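Local coordinates for protein member of DUF4221 family (Bacteroides vulgatus, PDB 3S9J) that is of unknown function but folds into a six-bladed beta-propeller and belongs to the DUF4221 family, at residues Y328-V333 with Y339-N344; A12-A17 with G334-Y339; G131-A136 with P295-K300. All blocks are in the same frame, centred on the assembly; numbering follows the deposited sequence.

Contact 1: Y328-V333 with Y339-N344; sequences YKMSFV and YISENN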
# COMPACT_ATOMS: atom_id res chain seq x y z
N TYR A 328 -3.22 -3.80 -10.60
CA TYR A 328 -3.95 -3.34 -9.42
C TYR A 328 -3.04 -2.85 -8.30
O TYR A 328 -3.55 -2.22 -7.37
CB TYR A 328 -4.94 -4.40 -8.92
CG TYR A 328 -4.33 -5.73 -8.54
CD1 TYR A 328 -3.68 -5.88 -7.31
CD2 TYR A 328 -4.39 -6.82 -9.38
CE1 TYR A 328 -3.09 -7.09 -6.94
CE2 TYR A 328 -3.84 -8.06 -9.00
CZ TYR A 328 -3.19 -8.19 -7.80
OH TYR A 328 -2.60 -9.36 -7.41
N LYS A 329 -1.75 -3.10 -8.39
CA LYS A 329 -0.79 -2.52 -7.47
C LYS A 329 -0.53 -1.02 -7.73
O LYS A 329 0.26 -0.40 -7.00
CB LYS A 329 0.50 -3.33 -7.43
CG LYS A 329 0.23 -4.74 -6.90
CD LYS A 329 1.49 -5.51 -6.60
CE LYS A 329 1.16 -6.91 -6.12
NZ LYS A 329 2.39 -7.74 -5.81
N MSE A 330 -1.23 -0.47 -8.72
CA MSE A 330 -1.38 0.98 -8.89
C MSE A 330 -2.86 1.33 -8.91
O MSE A 330 -3.51 1.39 -9.98
CB MSE A 330 -0.69 1.47 -10.16
CG MSE A 330 0.82 1.62 -10.01
SE MSE A 330 1.61 2.69 -11.43
CE MSE A 330 1.29 1.47 -12.93
N SER A 331 -3.42 1.47 -7.71
CA SER A 331 -4.83 1.80 -7.53
C SER A 331 -4.92 3.00 -6.58
O SER A 331 -4.05 3.17 -5.73
CB SER A 331 -5.61 0.60 -6.95
OG SER A 331 -5.69 -0.44 -7.90
N PHE A 332 -5.96 3.82 -6.75
CA PHE A 332 -6.23 4.92 -5.83
C PHE A 332 -7.69 5.29 -5.85
O PHE A 332 -8.42 5.03 -6.82
CB PHE A 332 -5.38 6.14 -6.15
CG PHE A 332 -5.79 6.89 -7.41
CD1 PHE A 332 -5.22 6.56 -8.65
CD2 PHE A 332 -6.68 7.96 -7.37
CE1 PHE A 332 -5.55 7.24 -9.80
CE2 PHE A 332 -7.03 8.66 -8.55
CZ PHE A 332 -6.46 8.30 -9.76
N VAL A 333 -8.14 5.90 -4.77
CA VAL A 333 -9.52 6.42 -4.73
C VAL A 333 -9.47 7.90 -5.04
O VAL A 333 -8.73 8.66 -4.40
CB VAL A 333 -10.16 6.22 -3.36
CG1 VAL A 333 -11.61 6.86 -3.32
CG2 VAL A 333 -10.20 4.73 -2.99
N TYR A 339 -9.97 4.01 -8.83
CA TYR A 339 -9.19 3.95 -10.05
C TYR A 339 -8.20 2.80 -9.98
O TYR A 339 -7.44 2.69 -9.02
CB TYR A 339 -8.45 5.24 -10.29
CG TYR A 339 -9.33 6.42 -10.67
CD1 TYR A 339 -9.94 7.18 -9.69
CD2 TYR A 339 -9.48 6.80 -11.98
CE1 TYR A 339 -10.72 8.30 -10.02
CE2 TYR A 339 -10.27 7.93 -12.33
CZ TYR A 339 -10.88 8.66 -11.33
OH TYR A 339 -11.65 9.78 -11.63
N ILE A 340 -8.19 1.97 -11.03
CA ILE A 340 -7.29 0.83 -11.12
C ILE A 340 -6.55 0.95 -12.42
O ILE A 340 -7.17 1.10 -13.50
CB ILE A 340 -8.05 -0.52 -11.05
CG1 ILE A 340 -8.97 -0.57 -9.82
CG2 ILE A 340 -7.06 -1.74 -11.06
CD1 ILE A 340 -9.76 -1.88 -9.69
N SER A 341 -5.22 0.87 -12.35
CA SER A 341 -4.41 1.03 -13.55
C SER A 341 -4.63 -0.10 -14.52
O SER A 341 -4.85 -1.28 -14.11
CB SER A 341 -2.92 1.10 -13.21
OG SER A 341 -2.10 1.12 -14.36
N GLU A 342 -4.51 0.24 -15.81
CA GLU A 342 -4.51 -0.77 -16.90
C GLU A 342 -3.11 -1.02 -17.47
O GLU A 342 -2.98 -1.56 -18.56
CB GLU A 342 -5.51 -0.37 -18.00
CG GLU A 342 -6.96 -0.59 -17.54
CD GLU A 342 -7.98 -0.82 -18.66
OE1 GLU A 342 -7.59 -1.18 -19.80
OE2 GLU A 342 -9.18 -0.63 -18.37
N ASN A 343 -2.07 -0.61 -16.75
CA ASN A 343 -0.69 -0.79 -17.22
C ASN A 343 -0.15 -2.20 -16.89
O ASN A 343 0.90 -2.35 -16.30
CB ASN A 343 0.22 0.27 -16.65
CG ASN A 343 -0.02 1.60 -17.28
OD1 ASN A 343 -0.99 2.26 -16.93
ND2 ASN A 343 0.82 1.99 -18.24
N ASN A 344 -0.93 -3.20 -17.29
CA ASN A 344 -0.52 -4.62 -17.28
C ASN A 344 0.09 -4.91 -18.64
O ASN A 344 -0.52 -4.64 -19.67
CB ASN A 344 -1.78 -5.46 -17.04
CG ASN A 344 -1.49 -6.95 -16.89
OD1 ASN A 344 -0.85 -7.53 -17.76
ND2 ASN A 344 -1.99 -7.55 -15.80

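Contact 2: A12-A17 with G334-Y339; sequences AEKQLA and GREGLY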
# COMPACT_ATOMS: atom_id res chain seq x y z
N ALA A 12 -17.13 -0.21 -14.52
CA ALA A 12 -16.22 0.72 -15.20
C ALA A 12 -16.98 1.89 -15.79
O ALA A 12 -18.00 1.72 -16.48
CB ALA A 12 -15.42 -0.04 -16.32
N GLU A 13 -16.49 3.10 -15.53
CA GLU A 13 -17.12 4.30 -16.05
C GLU A 13 -16.39 5.21 -17.04
O GLU A 13 -16.92 5.47 -18.14
CB GLU A 13 -17.52 5.17 -14.86
CG GLU A 13 -18.19 6.52 -15.17
CD GLU A 13 -19.69 6.48 -15.15
OE1 GLU A 13 -20.29 5.39 -14.94
OE2 GLU A 13 -20.28 7.57 -15.34
N LYS A 14 -15.31 5.87 -16.60
CA LYS A 14 -14.42 6.53 -17.54
C LYS A 14 -12.98 6.10 -17.33
O LYS A 14 -12.68 5.37 -16.39
CB LYS A 14 -14.56 8.06 -17.41
CG LYS A 14 -14.48 8.64 -15.98
CD LYS A 14 -15.85 8.84 -15.30
CE LYS A 14 -15.80 9.90 -14.16
NZ LYS A 14 -17.18 10.37 -13.70
N GLN A 15 -12.10 6.53 -18.23
CA GLN A 15 -10.67 6.30 -18.10
C GLN A 15 -9.91 7.60 -17.95
O GLN A 15 -10.32 8.64 -18.45
CB GLN A 15 -10.15 5.59 -19.33
CG GLN A 15 -10.40 4.10 -19.39
CD GLN A 15 -9.40 3.40 -20.32
OE1 GLN A 15 -9.00 3.94 -21.35
NE2 GLN A 15 -8.99 2.20 -19.94
N LEU A 16 -8.80 7.51 -17.24
CA LEU A 16 -7.82 8.59 -17.14
C LEU A 16 -6.59 8.11 -17.85
O LEU A 16 -6.18 6.94 -17.70
CB LEU A 16 -7.40 8.90 -15.70
CG LEU A 16 -8.39 9.43 -14.69
CD1 LEU A 16 -7.68 9.46 -13.32
CD2 LEU A 16 -8.96 10.80 -15.06
N ALA A 17 -5.98 8.98 -18.64
CA ALA A 17 -4.76 8.62 -19.37
C ALA A 17 -3.77 9.77 -19.32
O ALA A 17 -4.08 10.88 -19.75
CB ALA A 17 -5.05 8.21 -20.82
N GLY A 334 -10.23 8.31 -6.05
CA GLY A 334 -10.42 9.71 -6.42
C GLY A 334 -11.82 10.17 -6.12
O GLY A 334 -12.66 9.39 -5.68
N ARG A 335 -12.09 11.44 -6.39
CA ARG A 335 -13.46 11.98 -6.21
C ARG A 335 -14.54 11.13 -6.88
O ARG A 335 -15.60 10.92 -6.30
CB ARG A 335 -13.55 13.41 -6.73
CG ARG A 335 -12.75 14.41 -5.91
CD ARG A 335 -12.73 15.75 -6.66
NE ARG A 335 -12.06 16.79 -5.89
CZ ARG A 335 -12.02 18.08 -6.21
NH1 ARG A 335 -12.60 18.54 -7.31
NH2 ARG A 335 -11.41 18.92 -5.41
N GLU A 336 -14.28 10.65 -8.10
CA GLU A 336 -15.28 9.96 -8.90
C GLU A 336 -15.42 8.47 -8.62
O GLU A 336 -16.44 7.84 -9.01
CB GLU A 336 -14.99 10.15 -10.39
CG GLU A 336 -15.16 11.59 -10.89
CD GLU A 336 -16.56 12.15 -10.65
OE1 GLU A 336 -17.56 11.40 -10.72
OE2 GLU A 336 -16.65 13.35 -10.36
N GLY A 337 -14.41 7.89 -8.00
CA GLY A 337 -14.46 6.46 -7.67
C GLY A 337 -13.11 5.81 -7.44
O GLY A 337 -12.11 6.48 -7.14
N LEU A 338 -13.10 4.49 -7.61
CA LEU A 338 -11.90 3.67 -7.45
C LEU A 338 -11.20 3.52 -8.78
O LEU A 338 -11.77 2.97 -9.76
CB LEU A 338 -12.26 2.29 -6.90
CG LEU A 338 -11.14 1.25 -6.78
CD1 LEU A 338 -10.04 1.72 -5.82
CD2 LEU A 338 -11.72 -0.12 -6.39
N TYR A 339 -9.97 4.01 -8.83
CA TYR A 339 -9.19 3.95 -10.05
C TYR A 339 -8.20 2.80 -9.98
O TYR A 339 -7.44 2.69 -9.02
CB TYR A 339 -8.45 5.24 -10.29
CG TYR A 339 -9.33 6.42 -10.67
CD1 TYR A 339 -9.94 7.18 -9.69
CD2 TYR A 339 -9.48 6.80 -11.98
CE1 TYR A 339 -10.72 8.30 -10.02
CE2 TYR A 339 -10.27 7.93 -12.33
CZ TYR A 339 -10.88 8.66 -11.33
OH TYR A 339 -11.65 9.78 -11.63

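Contact 3: G131-A136 with P295-K300; sequences GSYYNA and PYETPK. With FMT (formic acid), chain K.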
# COMPACT_ATOMS: atom_id res chain seq x y z
N GLY A 131 3.95 3.42 1.12
CA GLY A 131 3.78 3.30 -0.32
C GLY A 131 2.43 2.73 -0.68
O GLY A 131 1.56 2.58 0.18
N SER A 132 2.30 2.36 -1.96
CA SER A 132 1.02 1.97 -2.52
C SER A 132 1.07 0.60 -3.16
O SER A 132 0.03 0.06 -3.50
CB SER A 132 0.57 3.02 -3.57
OG SER A 132 1.66 3.30 -4.46
N TYR A 133 2.25 0.02 -3.33
CA TYR A 133 2.37 -1.23 -4.14
C TYR A 133 1.53 -2.30 -3.44
O TYR A 133 0.79 -3.04 -4.10
CB TYR A 133 3.84 -1.63 -4.23
CG TYR A 133 4.19 -2.54 -5.37
CD1 TYR A 133 4.02 -2.13 -6.70
CD2 TYR A 133 4.81 -3.76 -5.13
CE1 TYR A 133 4.42 -2.93 -7.78
CE2 TYR A 133 5.20 -4.59 -6.21
CZ TYR A 133 5.00 -4.15 -7.52
OH TYR A 133 5.38 -4.96 -8.59
N TYR A 134 1.59 -2.32 -2.10
CA TYR A 134 0.42 -2.66 -1.28
C TYR A 134 0.08 -1.39 -0.51
O TYR A 134 0.97 -0.63 -0.11
CB TYR A 134 0.67 -3.84 -0.34
CG TYR A 134 1.82 -3.63 0.64
CD1 TYR A 134 3.13 -3.90 0.28
CD2 TYR A 134 1.57 -3.22 1.93
CE1 TYR A 134 4.20 -3.71 1.19
CE2 TYR A 134 2.61 -3.04 2.84
CZ TYR A 134 3.90 -3.27 2.48
OH TYR A 134 4.88 -3.06 3.42
N ASN A 135 -1.19 -1.15 -0.28
CA ASN A 135 -1.58 0.09 0.34
C ASN A 135 -1.00 0.15 1.78
O ASN A 135 -1.37 -0.66 2.65
CB ASN A 135 -3.09 0.26 0.35
CG ASN A 135 -3.50 1.70 0.66
OD1 ASN A 135 -2.78 2.63 0.30
ND2 ASN A 135 -4.62 1.87 1.36
N ALA A 136 -0.10 1.10 1.99
CA ALA A 136 0.56 1.31 3.28
C ALA A 136 0.89 2.82 3.39
O ALA A 136 2.03 3.22 3.24
CB ALA A 136 1.80 0.49 3.35
N PRO A 295 9.25 -15.64 -10.19
CA PRO A 295 8.80 -15.96 -8.85
C PRO A 295 8.62 -14.77 -7.94
O PRO A 295 7.95 -14.88 -6.92
CB PRO A 295 9.91 -16.85 -8.30
CG PRO A 295 11.01 -16.82 -9.30
CD PRO A 295 10.63 -16.06 -10.45
N TYR A 296 9.20 -13.63 -8.33
CA TYR A 296 9.31 -12.51 -7.41
C TYR A 296 8.22 -11.45 -7.61
O TYR A 296 8.10 -10.52 -6.82
CB TYR A 296 10.73 -11.92 -7.49
CG TYR A 296 11.77 -12.84 -6.88
CD1 TYR A 296 11.75 -13.15 -5.54
CD2 TYR A 296 12.77 -13.39 -7.64
CE1 TYR A 296 12.69 -13.99 -4.98
CE2 TYR A 296 13.70 -14.22 -7.10
CZ TYR A 296 13.66 -14.51 -5.76
OH TYR A 296 14.62 -15.35 -5.20
N GLU A 297 7.38 -11.61 -8.62
CA GLU A 297 6.31 -10.62 -8.83
C GLU A 297 4.99 -11.31 -9.14
O GLU A 297 4.97 -12.44 -9.65
CB GLU A 297 6.69 -9.66 -9.97
CG GLU A 297 7.93 -8.76 -9.67
CD GLU A 297 7.75 -7.73 -8.50
OE1 GLU A 297 6.61 -7.26 -8.25
OE2 GLU A 297 8.78 -7.35 -7.88
N THR A 298 3.90 -10.62 -8.84
CA THR A 298 2.57 -11.14 -9.14
C THR A 298 2.43 -11.34 -10.65
O THR A 298 2.76 -10.44 -11.48
CB THR A 298 1.46 -10.21 -8.61
OG1 THR A 298 1.65 -10.03 -7.20
CG2 THR A 298 0.05 -10.79 -8.94
N PRO A 299 2.00 -12.54 -11.06
CA PRO A 299 1.87 -12.79 -12.48
C PRO A 299 0.87 -11.87 -13.15
O PRO A 299 -0.15 -11.52 -12.56
CB PRO A 299 1.32 -14.24 -12.53
CG PRO A 299 1.78 -14.84 -11.29
CD PRO A 299 1.74 -13.76 -10.27
N LYS A 300 1.16 -11.53 -14.41
CA LYS A 300 0.30 -10.60 -15.15
C LYS A 300 -1.07 -11.22 -15.35
O LYS A 300 -2.05 -10.52 -15.54
CB LYS A 300 0.92 -10.26 -16.50
CG LYS A 300 2.36 -9.77 -16.45
CD LYS A 300 2.60 -8.69 -15.47
CE LYS A 300 4.04 -8.19 -15.62
NZ LYS A 300 4.26 -7.09 -14.72
C FMT K . 3.28 -4.22 -16.22
O1 FMT K . 2.79 -5.38 -16.08
O2 FMT K . 4.38 -3.87 -15.76

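Contact 1: Y328-V333 with Y339-N344
F332 and Y339 form the hydrogen-bonded antiparallel pair that joins segments 328-333 and 339-344, whose strand directions stand at 165° with axes 4.9 Å apart at their closest. Y339 N donates to F332 O at 2.7 Å, and F332 N returns a bond to Y339 O at 2.9 Å. S331 and I340 follow as the non-hydrogen-bonded pair, and one step on S341 N reaches M330 O at 3.0 Å, at the residue where the first segment bends away from the strand direction.

On the sheet face shared by F332 and Y339 the two rings lie almost parallel, their planes 7° apart, but offset along their planes, so that little of one ring lies over the other and the centroids are 4.7 Å apart. CZ of F332 sits 3.5 Å from Y339 CG, and Y339 CB stands over the phenylalanine face. The chi1 of 72° places F332 CG between its own backbone N and carbonyl carbon, and the ring is carried toward its neighbour. These two strands make the hairpin 327-334/337-341 of a four-stranded propeller blade; L16, from the far edge strand 8-19 of the same blade, touches both rings.

The opposite sheet face carries S331 and I340. S331 OG donates to Y328 O at 2.8 Å, tilted out of the carbonyl plane, and H269 NE2 also bonds that oxygen. I340 CG2 packs on Y328 CB, while F282 of strand 278-284 in the adjoining blade touches Y328, S331 and I340.

Beyond the paired residues, the selenomethionine M330 bends at chi3 and carries its methyl CE toward S341 OG and N343 CB. That hydroxyl accepts from N343 N at 3.0 Å in an ST turn, and N343 OD1 takes the backbone N of V356.

Contact 2: A12-A17 with G334-Y339
K14 and L16 reach from strand 8-19 toward E336 and Y339 without any backbone pairing, because strand 354-364 runs between strands 8-19 and 337-341 in the sheet. This is the blade in which the N-terminal strand joins three C-terminal ones, the "Velcro" closure of a beta-propeller. The K14 and L16 side chains have two modelled conformers, and the contacts hold for one of them, so they may not be permanent.

The lysine chain is bent at chi2 and crosses that of E336 at about a right angle, CE lying 3.7 Å from E336 CG. Its NZ then forms a salt bridge with E336 OE1 at 3.2 Å, coming from above the carboxylate plane, 55° out of it. K361 of the intervening strand pairs with the same oxygen, so two ammonium groups probably stabilise the negative charge of E336 at this partly exposed site.

Deeper in, L16 sets its CG and CD1 obliquely against the CD2-CE2 side of the Y339 ring, the two side chains again crossing at about a right angle; the closest approach is shorter than carbons allow, so its exact distance is doubtful. At the turn itself, the backbone angles of G337 (phi 158°, psi -157°) would press a side chain against the preceding carbonyl. G334 N donates to G337 O at 2.8 Å and lies at the edge of the Y339 ring, in its plane.

Contact 3: G131-A136 with P295-K300
The Y133 ring has E297 OE1 at its edge, in plane with it, and K29 engages the same ring in a cation-pi interaction, while F327 and K329 of strand 327-334 also touch this side chain. The carboxylate of E297 is turned 63° against the ring, and the two side chains cross at about a right angle. Y133 OH donates to E297 OE1 at 2.6 Å, a short bond that meets the oxygen from above the carboxylate plane, 40° out of it.

With Y133 CG turned away from its own backbone N (chi1 -159°), the ring extends outward from segment 131-136, whose ends are tied by reciprocal backbone bonds between G131 and A136. E297 bends at chi2, which brings its carboxylate round to the phenol although the two backbones stay well apart: the nearest CA atoms, those of Y133 and T298, are 11.1 Å from each other.

Both segments are irregular loops. The first links strands 112-117 and 139-141, and the second lies within the long connection from strand 278-284 to 304-309, so the bond joins a loop between two blades to a loop within another blade. W268 NE1 bonds Y133 O, and N262 ND2 bonds E297 O.

Farther along the second loop, K300 NZ donates to O1 of a bound formic acid molecule, probably from the crystallisation liquor, at 2.6 Å.

With little surface buried between the loops, their direct contact rests on one directed O-H bond rather than on apolar packing. The positive charge of K29 against the ring would be expected to strengthen the phenol as a donor to E297.

From the N terminus, strand 8-19 supplies the first half of contact 2, which closes only at 334-339, so almost the whole propeller lies in its loop. Contact 3 opens and closes within that span, bridging an interblade loop and a loop within another blade, and is complete before contact 1 begins. Contact 1 closes a short hairpin and crosses contact 2 along the chain; the two share Y339 and strand 337-341. Contacts 1 and 2 thus tie N-terminal strand 8-19 and hairpin 327-334/337-341 into one blade, with strand 354-364 between them. Contact 3 meets contact 1 through K329 with T298 and N344 with K300, but does not touch contact 2, its nearest atoms being about 9 Å away.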